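Local coordinates for diol-dehydratase (Roseburia inulinivorans, PDB 5I2A), which probably acts as a B12-independent glycyl radical lyase that dehydrates 1,2-propanediol, at residues A[140-154]-A[502-516]. Numbering follows the deposited sequence.
Sequences YMAPETLRAMKHNFF and YNIELMVNADNAIDY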
loop_
_atom_site.group_PDB
_atom_site.type_symbol
_atom_site.label_atom_id
_atom_site.label_comp_id
_atom_site.label_asym_id
_atom_site.label_seq_id
_atom_site.Cartn_x
_atom_site.Cartn_y
_atom_site.Cartn_z
ATOM N N TYR A 140 12.482 -6.101 2.327
ATOM C CA TYR A 140 12.477 -5.666 0.931
ATOM C C TYR A 140 13.882 -5.567 0.307
ATOM O O TYR A 140 14.008 -5.227 -0.861
ATOM C CB TYR A 140 11.771 -4.315 0.798
ATOM C CG TYR A 140 10.278 -4.374 0.560
ATOM C CD1 TYR A 140 9.714 -5.292 -0.334
ATOM C CD2 TYR A 140 9.431 -3.477 1.200
ATOM C CE1 TYR A 140 8.340 -5.305 -0.566
ATOM C CE2 TYR A 140 8.071 -3.494 0.985
ATOM C CZ TYR A 140 7.526 -4.395 0.106
ATOM O OH TYR A 140 6.161 -4.357 -0.092
ATOM N N MET A 141 14.926 -5.849 1.082
ATOM C CA MET A 141 16.292 -5.754 0.575
ATOM C C MET A 141 16.790 -7.077 -0.014
ATOM O O MET A 141 16.585 -8.120 0.578
ATOM C CB MET A 141 17.246 -5.311 1.685
ATOM C CG MET A 141 16.933 -3.947 2.244
ATOM S SD MET A 141 18.063 -3.452 3.545
ATOM C CE MET A 141 17.299 -1.913 4.063
ATOM N N ALA A 142 17.462 -7.022 -1.160
ATOM C CA ALA A 142 18.049 -8.222 -1.748
ATOM C C ALA A 142 19.127 -8.837 -0.849
ATOM O O ALA A 142 19.759 -8.128 -0.066
ATOM C CB ALA A 142 18.621 -7.911 -3.111
ATOM N N PRO A 143 19.314 -10.170 -0.935
ATOM C CA PRO A 143 20.382 -10.809 -0.156
ATOM C C PRO A 143 21.756 -10.212 -0.468
ATOM O O PRO A 143 22.561 -10.062 0.437
ATOM C CB PRO A 143 20.315 -12.276 -0.594
ATOM C CG PRO A 143 18.916 -12.469 -1.084
ATOM C CD PRO A 143 18.532 -11.150 -1.710
ATOM N N GLU A 144 22.004 -9.874 -1.729
ATOM C CA GLU A 144 23.282 -9.292 -2.121
ATOM C C GLU A 144 23.475 -7.921 -1.457
ATOM O O GLU A 144 24.582 -7.551 -1.095
ATOM C CB GLU A 144 23.385 -9.174 -3.650
ATOM C CG GLU A 144 23.525 -10.523 -4.383
ATOM C CD GLU A 144 22.199 -11.257 -4.593
ATOM O OE1 GLU A 144 21.164 -10.858 -4.026
ATOM O OE2 GLU A 144 22.189 -12.240 -5.351
ATOM N N THR A 145 22.379 -7.189 -1.299
ATOM C CA THR A 145 22.381 -5.915 -0.599
ATOM C C THR A 145 22.748 -6.075 0.875
ATOM O O THR A 145 23.555 -5.306 1.413
ATOM C CB THR A 145 21.009 -5.232 -0.716
ATOM O OG1 THR A 145 20.688 -5.061 -2.101
ATOM C CG2 THR A 145 21.010 -3.885 -0.018
ATOM N N LEU A 146 22.154 -7.070 1.532
ATOM C CA LEU A 146 22.477 -7.334 2.925
ATOM C C LEU A 146 23.962 -7.690 3.060
ATOM O O LEU A 146 24.612 -7.294 4.023
ATOM C CB LEU A 146 21.589 -8.450 3.494
ATOM C CG LEU A 146 20.081 -8.149 3.526
ATOM C CD1 LEU A 146 19.267 -9.371 3.979
ATOM C CD2 LEU A 146 19.801 -6.960 4.424
ATOM N N ARG A 147 24.487 -8.428 2.085
ATOM C CA ARG A 147 25.889 -8.829 2.100
ATOM C C ARG A 147 26.795 -7.604 1.980
ATOM O O ARG A 147 27.777 -7.476 2.707
ATOM C CB ARG A 147 26.197 -9.826 0.973
ATOM C CG ARG A 147 27.644 -10.307 0.965
ATOM C CD ARG A 147 27.903 -11.333 -0.137
ATOM N NE ARG A 147 27.721 -10.730 -1.449
ATOM C CZ ARG A 147 27.654 -11.400 -2.596
ATOM N NH1 ARG A 147 27.757 -12.722 -2.612
ATOM N NH2 ARG A 147 27.473 -10.743 -3.733
ATOM N N ALA A 148 26.451 -6.702 1.071
ATOM C CA ALA A 148 27.243 -5.490 0.877
ATOM C C ALA A 148 27.311 -4.665 2.169
ATOM O O ALA A 148 28.354 -4.108 2.515
ATOM C CB ALA A 148 26.666 -4.661 -0.267
ATOM N N MET A 149 26.206 -4.618 2.898
ATOM C CA MET A 149 26.157 -3.830 4.123
ATOM C C MET A 149 26.953 -4.512 5.221
ATOM O O MET A 149 27.627 -3.854 6.003
ATOM C CB MET A 149 24.711 -3.605 4.557
ATOM C CG MET A 149 23.948 -2.674 3.601
ATOM S SD MET A 149 22.209 -2.513 4.048
ATOM C CE MET A 149 21.574 -4.080 3.621
ATOM N N LYS A 150 26.889 -5.841 5.249
ATOM C CA LYS A 150 27.617 -6.630 6.240
ATOM C C LYS A 150 29.126 -6.414 6.075
ATOM O O LYS A 150 29.872 -6.385 7.043
ATOM C CB LYS A 150 27.246 -8.112 6.106
ATOM C CG LYS A 150 27.959 -9.059 7.062
ATOM C CD LYS A 150 27.424 -10.489 6.904
ATOM C CE LYS A 150 28.543 -11.519 6.767
ATOM N NZ LYS A 150 29.507 -11.481 7.909
ATOM N N HIS A 151 29.554 -6.206 4.839
ATOM C CA HIS A 151 30.955 -5.939 4.560
ATOM C C HIS A 151 31.250 -4.445 4.402
ATOM O O HIS A 151 32.289 -4.052 3.857
ATOM C CB HIS A 151 31.380 -6.724 3.322
ATOM C CG HIS A 151 31.430 -8.202 3.554
ATOM N ND1 HIS A 151 32.549 -8.836 4.054
ATOM C CD2 HIS A 151 30.490 -9.164 3.394
ATOM C CE1 HIS A 151 32.300 -10.130 4.171
ATOM N NE2 HIS A 151 31.061 -10.357 3.771
ATOM N N ASN A 152 30.320 -3.625 4.889
ATOM C CA ASN A 152 30.542 -2.188 5.041
ATOM C C ASN A 152 30.906 -1.429 3.759
ATOM O O ASN A 152 31.720 -0.507 3.794
ATOM C CB ASN A 152 31.631 -1.952 6.090
ATOM C CG ASN A 152 31.286 -2.578 7.421
ATOM O OD1 ASN A 152 30.162 -2.466 7.889
ATOM N ND2 ASN A 152 32.245 -3.261 8.023
ATOM N N PHE A 153 30.304 -1.803 2.635
ATOM C CA PHE A 153 30.454 -0.996 1.427
ATOM C C PHE A 153 29.719 0.326 1.589
ATOM O O PHE A 153 30.184 1.354 1.111
ATOM C CB PHE A 153 29.953 -1.748 0.190
ATOM C CG PHE A 153 30.894 -2.817 -0.257
ATOM C CD1 PHE A 153 31.930 -2.521 -1.114
ATOM C CD2 PHE A 153 30.775 -4.105 0.226
ATOM C CE1 PHE A 153 32.817 -3.496 -1.496
ATOM C CE2 PHE A 153 31.657 -5.094 -0.163
ATOM C CZ PHE A 153 32.676 -4.796 -1.015
ATOM N N PHE A 154 28.572 0.277 2.269
ATOM C CA PHE A 154 27.747 1.449 2.511
ATOM C C PHE A 154 26.843 1.204 3.720
ATOM O O PHE A 154 26.626 0.065 4.110
ATOM C CB PHE A 154 26.894 1.797 1.267
ATOM C CG PHE A 154 25.976 0.680 0.825
ATOM C CD1 PHE A 154 24.725 0.517 1.406
ATOM C CD2 PHE A 154 26.369 -0.209 -0.161
ATOM C CE1 PHE A 154 23.878 -0.509 1.011
ATOM C CE2 PHE A 154 25.525 -1.248 -0.563
ATOM C CZ PHE A 154 24.288 -1.404 0.027
ATOM N N TYR A 502 28.741 -2.049 -9.274
ATOM C CA TYR A 502 28.027 -3.140 -8.616
ATOM C C TYR A 502 27.492 -2.732 -7.244
ATOM O O TYR A 502 26.318 -2.944 -6.930
ATOM C CB TYR A 502 28.933 -4.359 -8.465
ATOM C CG TYR A 502 28.255 -5.546 -7.808
ATOM C CD1 TYR A 502 27.336 -6.315 -8.506
ATOM C CD2 TYR A 502 28.534 -5.890 -6.492
ATOM C CE1 TYR A 502 26.724 -7.400 -7.915
ATOM C CE2 TYR A 502 27.922 -6.977 -5.889
ATOM C CZ TYR A 502 27.018 -7.725 -6.605
ATOM O OH TYR A 502 26.411 -8.811 -6.020
ATOM N N ASN A 503 28.357 -2.133 -6.433
ATOM C CA ASN A 503 27.974 -1.791 -5.075
ATOM C C ASN A 503 27.095 -0.546 -4.983
ATOM O O ASN A 503 26.273 -0.436 -4.085
ATOM C CB ASN A 503 29.224 -1.653 -4.219
ATOM C CG ASN A 503 29.761 -3.003 -3.826
ATOM O OD1 ASN A 503 29.177 -3.679 -2.983
ATOM N ND2 ASN A 503 30.841 -3.433 -4.476
ATOM N N ILE A 504 27.239 0.365 -5.933
ATOM C CA ILE A 504 26.327 1.500 -6.004
ATOM C C ILE A 504 24.895 1.026 -6.240
ATOM O O ILE A 504 23.956 1.510 -5.615
ATOM C CB ILE A 504 26.736 2.481 -7.115
ATOM C CG1 ILE A 504 27.969 3.268 -6.681
ATOM C CG2 ILE A 504 25.592 3.443 -7.442
ATOM C CD1 ILE A 504 28.644 3.994 -7.842
ATOM N N GLU A 505 24.726 0.059 -7.134
ATOM C CA GLU A 505 23.386 -0.412 -7.452
ATOM C C GLU A 505 22.736 -1.119 -6.251
ATOM O O GLU A 505 21.522 -1.019 -6.037
ATOM C CB GLU A 505 23.408 -1.342 -8.671
ATOM C CG GLU A 505 22.008 -1.813 -9.056
ATOM C CD GLU A 505 21.920 -2.403 -10.466
ATOM O OE1 GLU A 505 22.976 -2.656 -11.082
ATOM O OE2 GLU A 505 20.784 -2.596 -10.951
ATOM N N LEU A 506 23.542 -1.827 -5.467
ATOM C CA LEU A 506 23.052 -2.418 -4.225
ATOM C C LEU A 506 22.611 -1.352 -3.209
ATOM O O LEU A 506 21.653 -1.556 -2.461
ATOM C CB LEU A 506 24.126 -3.320 -3.612
ATOM C CG LEU A 506 24.482 -4.550 -4.453
ATOM C CD1 LEU A 506 25.477 -5.442 -3.731
ATOM C CD2 LEU A 506 23.213 -5.328 -4.795
ATOM N N MET A 507 23.328 -0.233 -3.165
ATOM C CA MET A 507 22.950 0.871 -2.298
ATOM C C MET A 507 21.590 1.428 -2.741
ATOM O O MET A 507 20.755 1.748 -1.911
ATOM C CB MET A 507 24.008 1.982 -2.312
ATOM C CG MET A 507 23.644 3.177 -1.434
ATOM S SD MET A 507 24.920 4.433 -1.344
ATOM C CE MET A 507 25.161 4.923 -3.047
ATOM N N VAL A 508 21.385 1.516 -4.053
ATOM C CA VAL A 508 20.101 1.955 -4.605
ATOM C C VAL A 508 19.004 0.970 -4.152
ATOM O O VAL A 508 17.929 1.376 -3.722
ATOM C CB VAL A 508 20.152 2.076 -6.151
ATOM C CG1 VAL A 508 18.754 2.355 -6.741
ATOM C CG2 VAL A 508 21.154 3.172 -6.585
ATOM N N ASN A 509 19.308 -0.318 -4.194
ATOM C CA ASN A 509 18.364 -1.321 -3.702
ATOM C C ASN A 509 17.993 -1.085 -2.227
ATOM O O ASN A 509 16.822 -1.120 -1.869
ATOM C CB ASN A 509 18.938 -2.736 -3.892
ATOM C CG ASN A 509 17.962 -3.831 -3.474
ATOM O OD1 ASN A 509 18.032 -4.330 -2.361
ATOM N ND2 ASN A 509 17.050 -4.206 -4.377
ATOM N N ALA A 510 18.988 -0.799 -1.392
ATOM C CA ALA A 510 18.753 -0.593 0.040
ATOM C C ALA A 510 17.864 0.638 0.298
ATOM O O ALA A 510 16.890 0.572 1.047
ATOM C CB ALA A 510 20.087 -0.462 0.789
ATOM N N ASP A 511 18.201 1.755 -0.329
ATOM C CA ASP A 511 17.423 2.976 -0.136
ATOM C C ASP A 511 16.003 2.834 -0.691
ATOM O O ASP A 511 15.048 3.270 -0.060
ATOM C CB ASP A 511 18.122 4.177 -0.786
ATOM C CG ASP A 511 19.182 4.777 0.099
ATOM O OD1 ASP A 511 19.011 4.757 1.341
ATOM O OD2 ASP A 511 20.174 5.285 -0.445
ATOM N N ASN A 512 15.872 2.223 -1.865
ATOM C CA ASN A 512 14.550 2.019 -2.454
ATOM C C ASN A 512 13.697 1.109 -1.559
ATOM O O ASN A 512 12.506 1.329 -1.402
ATOM C CB ASN A 512 14.658 1.442 -3.878
ATOM C CG ASN A 512 15.105 2.493 -4.905
ATOM O OD1 ASN A 512 15.206 3.679 -4.589
ATOM N ND2 ASN A 512 15.341 2.061 -6.137
ATOM N N ALA A 513 14.318 0.099 -0.962
ATOM C CA ALA A 513 13.614 -0.761 -0.007
ATOM C C ALA A 513 13.099 0.035 1.201
ATOM O O ALA A 513 11.958 -0.122 1.618
ATOM C CB ALA A 513 14.525 -1.904 0.459
ATOM N N ILE A 514 13.949 0.894 1.752
ATOM C CA ILE A 514 13.554 1.728 2.883
ATOM C C ILE A 514 12.467 2.736 2.456
ATOM O O ILE A 514 11.563 3.036 3.218
ATOM C CB ILE A 514 14.789 2.436 3.478
ATOM C CG1 ILE A 514 15.749 1.381 4.041
ATOM C CG2 ILE A 514 14.396 3.453 4.571
ATOM C CD1 ILE A 514 17.170 1.897 4.327
ATOM N N ASP A 515 12.559 3.209 1.219
ATOM C CA ASP A 515 11.577 4.114 0.616
ATOM C C ASP A 515 10.182 3.483 0.621
ATOM O O ASP A 515 9.218 4.105 1.065
ATOM C CB ASP A 515 12.019 4.468 -0.819
ATOM C CG ASP A 515 11.625 5.893 -1.247
ATOM O OD1 ASP A 515 10.606 6.441 -0.774
ATOM O OD2 ASP A 515 12.347 6.454 -2.099
ATOM N N TYR A 516 10.089 2.238 0.152
ATOM C CA TYR A 516 8.825 1.506 0.189
ATOM C C TYR A 516 8.318 1.403 1.607
ATOM O O TYR A 516 7.137 1.588 1.837
ATOM C CB TYR A 516 8.954 0.096 -0.424
ATOM C CG TYR A 516 8.889 0.145 -1.926
ATOM C CD1 TYR A 516 7.727 0.582 -2.573
ATOM C CD2 TYR A 516 9.991 -0.186 -2.699
ATOM C CE1 TYR A 516 7.662 0.669 -3.957
ATOM C CE2 TYR A 516 9.940 -0.103 -4.082
ATOM C CZ TYR A 516 8.775 0.320 -4.705
ATOM O OH TYR A 516 8.731 0.394 -6.072
HETATM O O HOH W 1 15.145 -5.980 -3.067
#
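Asn-509 OD1 takes two hydrogen bonds from the start of helix 143-150, both from one face of its amide. Ala-142 N, at the N-cap position, reaches it at 3.0 Å with a nearly straight N-H...O angle of 170°, while Thr-145 OG1 donates at 2.8 Å from above the carbonyl plane. Asn-509 has CG anti to the backbone N, which carries the amide to residues 140-145. Its ND2 bonds a water that donates to Tyr-140 O, and Phe-195 O of the second subunit.

The Asn-503 amide lies stacked on Phe-153, planes 12° apart, with OD1 3.3 Å from ring atom CG; its ND2 bonds Gln-499 O and Ser-477 OG, which fixes the amide's rotation. Met-507 CB makes a CH-pi contact over one face of Phe-154, 3.8 Å from the ring centroid, and SD adds an oblique Met-aromatic contact. An alanine at Phe-154 would remove that ring and is likely to leave a gap beside Met-507 and Ala-510. Tyr-516 packs edge-to-face on Tyr-140, ring centroids 5.9 Å apart.

Among apolar contacts, Leu-506 CD1 meets Ala-148 CB at 3.7 Å, and Met-141 CE touches Ile-514 CG1 at 3.6 Å.

The axes of segments 143-150 and 502-516 cross at -107° with a closest approach of 9.0 Å, and a Schellman motif with Asn-152 at C-prime ends the shorter helix: a buried, near-perpendicular helix packing within the pyruvate formate lyase-like region, at the subunit interface, where Tyr-516 OH bonds Ala-198 O of the second subunit.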